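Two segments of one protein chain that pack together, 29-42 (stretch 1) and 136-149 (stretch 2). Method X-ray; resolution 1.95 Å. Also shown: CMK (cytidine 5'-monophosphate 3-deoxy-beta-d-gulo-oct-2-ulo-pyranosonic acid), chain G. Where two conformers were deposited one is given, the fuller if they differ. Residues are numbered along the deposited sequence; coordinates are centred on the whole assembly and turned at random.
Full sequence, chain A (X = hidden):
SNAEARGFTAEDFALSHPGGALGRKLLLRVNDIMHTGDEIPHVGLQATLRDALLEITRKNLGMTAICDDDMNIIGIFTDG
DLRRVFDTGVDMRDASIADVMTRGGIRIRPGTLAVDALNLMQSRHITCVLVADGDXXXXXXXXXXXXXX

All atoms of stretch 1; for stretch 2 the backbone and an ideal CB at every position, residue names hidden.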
# COMPACT_ATOMS: atom_id res chain seq x y z
N ARG A 29 18.06 1.94 14.63
CA ARG A 29 17.35 3.21 14.64
C ARG A 29 16.88 3.52 13.21
O ARG A 29 17.64 3.34 12.25
CB ARG A 29 18.27 4.34 15.15
CG ARG A 29 18.63 4.18 16.60
CD ARG A 29 19.66 5.19 17.06
NE ARG A 29 20.96 5.01 16.43
CZ ARG A 29 21.90 4.15 16.82
NH1 ARG A 29 23.04 4.12 16.17
NH2 ARG A 29 21.72 3.33 17.86
N VAL A 30 15.66 4.03 13.08
CA VAL A 30 15.12 4.37 11.76
C VAL A 30 16.01 5.39 11.01
O VAL A 30 16.09 5.37 9.78
CB VAL A 30 13.64 4.79 11.78
CG1 VAL A 30 12.78 3.62 12.25
CG2 VAL A 30 13.40 6.02 12.65
N ASN A 31 16.72 6.24 11.75
CA ASN A 31 17.67 7.19 11.16
C ASN A 31 18.61 6.52 10.16
O ASN A 31 19.00 7.10 9.16
CB ASN A 31 18.55 7.78 12.27
CG ASN A 31 19.21 9.05 11.85
OD1 ASN A 31 18.60 9.92 11.23
ND2 ASN A 31 20.44 9.20 12.22
N ASP A 32 19.02 5.30 10.49
CA ASP A 32 20.02 4.60 9.73
C ASP A 32 19.46 3.76 8.60
O ASP A 32 20.22 3.16 7.87
CB ASP A 32 20.87 3.74 10.68
CG ASP A 32 21.57 4.59 11.76
OD1 ASP A 32 21.86 5.78 11.49
OD2 ASP A 32 21.78 4.11 12.89
N ILE A 33 18.14 3.71 8.46
CA ILE A 33 17.54 2.97 7.35
C ILE A 33 16.56 3.78 6.52
O ILE A 33 16.16 3.34 5.47
CB ILE A 33 16.88 1.66 7.82
CG1 ILE A 33 15.69 1.87 8.73
CG2 ILE A 33 17.88 0.79 8.57
CD1 ILE A 33 15.65 0.72 9.81
N MSE A 34 16.18 4.96 6.99
CA MSE A 34 15.22 5.78 6.29
C MSE A 34 15.74 6.33 4.96
O MSE A 34 16.95 6.49 4.77
CB MSE A 34 14.77 6.93 7.18
CG MSE A 34 15.84 7.98 7.42
SE MSE A 34 15.25 9.27 8.70
CE MSE A 34 16.75 10.42 8.70
N HIS A 35 14.80 6.67 4.08
CA HIS A 35 15.08 7.41 2.86
C HIS A 35 15.23 8.88 3.18
O HIS A 35 14.43 9.46 3.91
CB HIS A 35 13.94 7.19 1.84
CG HIS A 35 13.75 5.75 1.49
ND1 HIS A 35 14.61 5.09 0.64
CD2 HIS A 35 12.87 4.83 1.95
CE1 HIS A 35 14.23 3.82 0.55
NE2 HIS A 35 13.18 3.64 1.33
N THR A 36 16.26 9.50 2.62
CA THR A 36 16.56 10.91 2.85
C THR A 36 16.85 11.57 1.53
O THR A 36 16.94 10.90 0.50
CB THR A 36 17.80 11.07 3.76
OG1 THR A 36 18.94 10.58 3.08
CG2 THR A 36 17.62 10.28 5.04
N GLY A 37 16.96 12.89 1.55
CA GLY A 37 17.39 13.66 0.39
C GLY A 37 16.40 13.49 -0.76
O GLY A 37 15.18 13.55 -0.55
N ASP A 38 16.94 13.23 -1.94
CA ASP A 38 16.12 13.06 -3.13
C ASP A 38 15.24 11.83 -3.10
O ASP A 38 14.34 11.75 -3.92
CB ASP A 38 16.99 12.99 -4.38
CG ASP A 38 17.71 14.30 -4.69
OD1 ASP A 38 17.26 15.38 -4.23
OD2 ASP A 38 18.74 14.26 -5.41
N GLU A 39 15.49 10.89 -2.18
CA GLU A 39 14.62 9.72 -2.11
C GLU A 39 13.32 10.00 -1.32
O GLU A 39 12.42 9.17 -1.32
CB GLU A 39 15.36 8.49 -1.58
CG GLU A 39 16.37 7.92 -2.57
CD GLU A 39 17.64 8.75 -2.64
OE1 GLU A 39 17.90 9.34 -3.71
OE2 GLU A 39 18.38 8.83 -1.62
N ILE A 40 13.23 11.15 -0.66
CA ILE A 40 12.01 11.53 0.05
C ILE A 40 10.97 12.01 -0.99
O ILE A 40 11.25 12.91 -1.77
CB ILE A 40 12.23 12.67 1.08
CG1 ILE A 40 13.26 12.28 2.14
CG2 ILE A 40 10.90 13.05 1.80
CD1 ILE A 40 13.62 13.46 3.06
N PRO A 41 9.77 11.42 -0.98
CA PRO A 41 8.69 11.99 -1.78
C PRO A 41 8.03 13.18 -1.11
O PRO A 41 7.46 13.06 -0.02
CB PRO A 41 7.70 10.83 -1.93
CG PRO A 41 7.93 9.98 -0.72
CD PRO A 41 9.33 10.26 -0.19
N HIS A 42 8.13 14.32 -1.73
CA HIS A 42 7.45 15.49 -1.23
C HIS A 42 7.15 16.46 -2.35
O HIS A 42 7.89 16.54 -3.34
CB HIS A 42 8.22 16.17 -0.10
CG HIS A 42 9.55 16.73 -0.52
ND1 HIS A 42 9.70 18.02 -0.98
CD2 HIS A 42 10.79 16.18 -0.51
CE1 HIS A 42 10.97 18.23 -1.26
NE2 HIS A 42 11.66 17.14 -0.96
N UNK A 136 9.53 19.07 11.29
CA UNK A 136 10.58 19.05 10.27
C UNK A 136 10.77 17.63 9.75
O UNK A 136 11.21 16.74 10.48
CB UNK A 136 11.90 19.59 10.83
N UNK A 137 10.48 17.43 8.47
CA UNK A 137 10.59 16.12 7.83
C UNK A 137 12.05 15.79 7.55
O UNK A 137 12.69 16.51 6.81
CB UNK A 137 9.78 16.08 6.53
N UNK A 138 12.54 14.69 8.12
CA UNK A 138 13.92 14.24 7.93
C UNK A 138 14.05 13.06 6.98
O UNK A 138 15.11 12.82 6.40
CB UNK A 138 14.53 13.86 9.28
N UNK A 139 12.98 12.29 6.86
CA UNK A 139 13.04 11.09 6.07
C UNK A 139 11.73 10.32 6.14
O UNK A 139 10.77 10.77 6.75
CB UNK A 139 14.20 10.21 6.53
N UNK A 140 11.71 9.17 5.47
CA UNK A 140 10.54 8.30 5.42
C UNK A 140 11.03 6.87 5.47
O UNK A 140 12.07 6.54 4.89
CB UNK A 140 9.70 8.55 4.17
N UNK A 141 10.28 6.03 6.18
CA UNK A 141 10.56 4.60 6.26
C UNK A 141 9.33 3.85 5.79
O UNK A 141 8.23 4.15 6.25
CB UNK A 141 10.95 4.18 7.68
N UNK A 142 9.53 2.87 4.92
CA UNK A 142 8.46 2.00 4.43
C UNK A 142 8.60 0.65 5.10
O UNK A 142 9.72 0.22 5.45
CB UNK A 142 8.50 1.86 2.91
N UNK A 143 7.48 -0.04 5.27
CA UNK A 143 7.50 -1.40 5.81
C UNK A 143 8.52 -2.27 5.05
O UNK A 143 9.22 -3.04 5.70
CB UNK A 143 6.10 -2.02 5.73
N UNK A 144 8.63 -2.11 3.73
CA UNK A 144 9.63 -2.87 2.94
C UNK A 144 11.06 -2.66 3.42
O UNK A 144 11.86 -3.59 3.39
CB UNK A 144 9.54 -2.47 1.46
N UNK A 145 11.38 -1.44 3.85
CA UNK A 145 12.70 -1.09 4.38
C UNK A 145 13.05 -1.87 5.65
O UNK A 145 14.21 -2.21 5.88
CB UNK A 145 12.76 0.41 4.67
N UNK A 146 12.05 -2.18 6.46
CA UNK A 146 12.28 -2.87 7.72
C UNK A 146 12.55 -4.35 7.52
O UNK A 146 13.03 -5.00 8.46
CB UNK A 146 11.08 -2.68 8.65
N UNK A 147 12.33 -4.87 6.32
CA UNK A 147 12.63 -6.27 6.01
C UNK A 147 13.74 -6.49 4.96
O UNK A 147 13.96 -7.62 4.54
CB UNK A 147 11.35 -6.95 5.52
N UNK A 148 14.41 -5.44 4.52
CA UNK A 148 15.50 -5.60 3.54
C UNK A 148 16.85 -5.73 4.27
O UNK A 148 16.89 -5.65 5.51
CB UNK A 148 15.53 -4.42 2.57
N UNK A 149 17.93 -5.93 3.50
CA UNK A 149 19.31 -5.98 4.03
C UNK A 149 19.48 -7.10 5.04
O UNK A 149 18.75 -8.10 4.99
CB UNK A 149 19.68 -4.65 4.68
N1C CMK G . 0.22 -7.26 -7.97
C2C CMK G . 0.11 -8.62 -8.40
N3C CMK G . -0.24 -9.59 -7.47
C4C CMK G . -0.49 -9.26 -6.13
C5C CMK G . -0.38 -7.94 -5.71
C6C CMK G . -0.02 -6.95 -6.63
O2C CMK G . 0.31 -8.95 -9.57
N4C CMK G . -0.83 -10.23 -5.29
C1' CMK G . 0.60 -6.19 -8.96
C2' CMK G . -0.31 -4.94 -8.94
O2' CMK G . -1.50 -5.13 -9.75
C3' CMK G . 0.61 -3.87 -9.51
C4' CMK G . 2.05 -4.35 -9.17
O4' CMK G . 1.95 -5.72 -8.68
O3' CMK G . 0.42 -3.79 -10.93
C5' CMK G . 2.59 -3.63 -7.90
O5' CMK G . 1.61 -3.73 -6.78
PA CMK G . 1.34 -2.39 -5.89
O1A CMK G . 0.54 -1.52 -6.90
O2A CMK G . 0.61 -2.70 -4.64
O6 CMK G . 4.59 -0.62 -4.57
C2 CMK G . 3.30 -0.46 -5.25
O2 CMK G . 2.86 -1.80 -5.64
C3 CMK G . 2.29 0.17 -4.29
C4 CMK G . 2.86 1.44 -3.67
O4 CMK G . 1.88 1.95 -2.73
C5 CMK G . 4.20 1.19 -2.99
C6 CMK G . 5.15 0.62 -4.05
C7 CMK G . 6.65 0.41 -3.75
C1 CMK G . 3.35 0.43 -6.52
O1X CMK G . 2.56 0.11 -7.43
O1Y CMK G . 4.10 1.44 -6.55
O5 CMK G . 4.02 0.23 -1.94
C8 CMK G . 6.96 -0.65 -2.70
O8 CMK G . 8.22 -1.28 -3.03
O7 CMK G . 7.33 0.01 -4.95

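Position 136 lies beyond the reach of stretch 1, so the contact sets no rule there; the residue is His 136. At 137 the CA-to-CB bond points toward stretch 1, but nothing of it lies within 5.5 Å of the ideal CB. A long apolar chain could cross that gap to Ile 40, and Leu 137 does, its CD2 3.7 Å from CG2 of Ile 40.

Position 138 points sideways, its ideal CB near CE of Met 34, a selenomethionine. That methyl suits an apolar side chain; Leu 138 meets it with CB, 4.1 Å from CE of Met 34, while its branches lie farther off.

At 139 the choice narrows sharply. The ideal CB would sit 2.6 Å from SE of Met 34 and 2.7 Å from the O of His 35, both clashes. Glycine alone avoids the collision, and Gly 139 is found, its bare CA 3.0 Å from the O of His 35.

Position 140 is fixed first through its backbone, which pairs with His 35 in a single antiparallel bridge: N of His 35 donates to the O of 140 at 2.9 Å, and N of 140 returns a bond to the O of His 35 at 3.1 Å. Its CB points sideways, near Pro 41 and Ile 40, and the extended backbone suits valine, isoleucine or threonine. Val 140 is deposited, its CG2 4.1 Å from CG2 of Ile 40.

Around 141 stand Val 30, Ile 33 and Met 34, an apolar setting for a medium-sized aliphatic residue. Val 141 places CG2 3.7 Å from CB of Met 34.

Position 142 precedes a helix, where a capping acceptor is useful. His 142 supplies one: its ND1 accepts from N of 144 at 3.0 Å. Positions 143 and 144 are out of reach and hold Met 143, a selenomethionine, and His 144.

At 145 CB points toward stretch 1, 4.7 Å from NE2 of His 35, so a short acceptor such as aspartate or asparagine would suit. Asp 145 takes a weak hydrogen bond from NE2 of His 35 on OD1, at 2.9 Å, while its OD2 accepts from N of His 142 at 2.8 Å.

At 146 CB points sideways with nothing of stretch 1 within 5.5 Å, so a long aliphatic residue is needed to reach Ile 33; Leu 146 brings CD2 to 3.8 Å from CD1 of Ile 33. At 148 a long cation could reach the acid, and NH2 of Arg 148 forms a salt bridge with OD1 of Asp 145 at 2.5 Å. Positions 147 and 149 are out of reach; they hold Leu 147 and Ala 149.

Stretch 2 (136-149) HLLGVVHMHDLLRA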
# COMPACT_ATOMS: atom_id res chain seq x y z
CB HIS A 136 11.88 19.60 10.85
CG HIS A 136 13.04 19.62 9.89
ND1 HIS A 136 14.34 19.68 10.34
CD2 HIS A 136 13.11 19.56 8.54
CE1 HIS A 136 15.17 19.68 9.31
NE2 HIS A 136 14.45 19.60 8.20
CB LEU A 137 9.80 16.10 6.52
CG LEU A 137 9.74 14.76 5.76
CD1 LEU A 137 9.11 13.68 6.63
CD2 LEU A 137 8.99 14.86 4.43
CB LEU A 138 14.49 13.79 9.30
CG LEU A 138 14.51 14.84 10.41
CD1 LEU A 138 15.15 14.26 11.70
CD2 LEU A 138 15.24 16.10 9.94
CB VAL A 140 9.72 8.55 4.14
CG1 VAL A 140 8.53 7.63 4.07
CG2 VAL A 140 9.25 10.00 4.06
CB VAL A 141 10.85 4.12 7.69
CG1 VAL A 141 11.28 2.64 7.66
CG2 VAL A 141 11.89 4.97 8.35
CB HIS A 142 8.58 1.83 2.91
CG HIS A 142 7.34 1.29 2.26
ND1 HIS A 142 7.04 -0.06 2.25
CD2 HIS A 142 6.34 1.90 1.59
CE1 HIS A 142 5.90 -0.25 1.60
NE2 HIS A 142 5.45 0.92 1.19
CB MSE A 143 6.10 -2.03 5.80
CG MSE A 143 5.93 -3.24 6.74
SE MSE A 143 4.02 -3.69 7.01
CE MSE A 143 3.55 -2.29 8.28
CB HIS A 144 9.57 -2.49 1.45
CG HIS A 144 8.40 -3.06 0.72
ND1 HIS A 144 8.02 -4.37 0.83
CD2 HIS A 144 7.54 -2.49 -0.15
CE1 HIS A 144 6.97 -4.59 0.07
NE2 HIS A 144 6.65 -3.47 -0.54
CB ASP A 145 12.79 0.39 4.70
CG ASP A 145 12.56 1.28 3.50
OD1 ASP A 145 13.04 0.92 2.41
OD2 ASP A 145 11.90 2.33 3.63
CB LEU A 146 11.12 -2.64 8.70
CG LEU A 146 10.79 -1.17 8.94
CD1 LEU A 146 9.70 -1.03 9.98
CD2 LEU A 146 12.01 -0.32 9.32
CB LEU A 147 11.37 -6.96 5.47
CG LEU A 147 10.02 -6.52 6.03
CD1 LEU A 147 8.94 -7.10 5.13
CD2 LEU A 147 9.85 -6.91 7.50
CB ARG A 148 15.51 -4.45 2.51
CG ARG A 148 16.28 -3.18 2.91
CD ARG A 148 16.30 -2.17 1.76
NE ARG A 148 15.01 -1.49 1.61
CZ ARG A 148 14.40 -1.24 0.45
NH1 ARG A 148 14.94 -1.60 -0.71
NH2 ARG A 148 13.21 -0.62 0.45
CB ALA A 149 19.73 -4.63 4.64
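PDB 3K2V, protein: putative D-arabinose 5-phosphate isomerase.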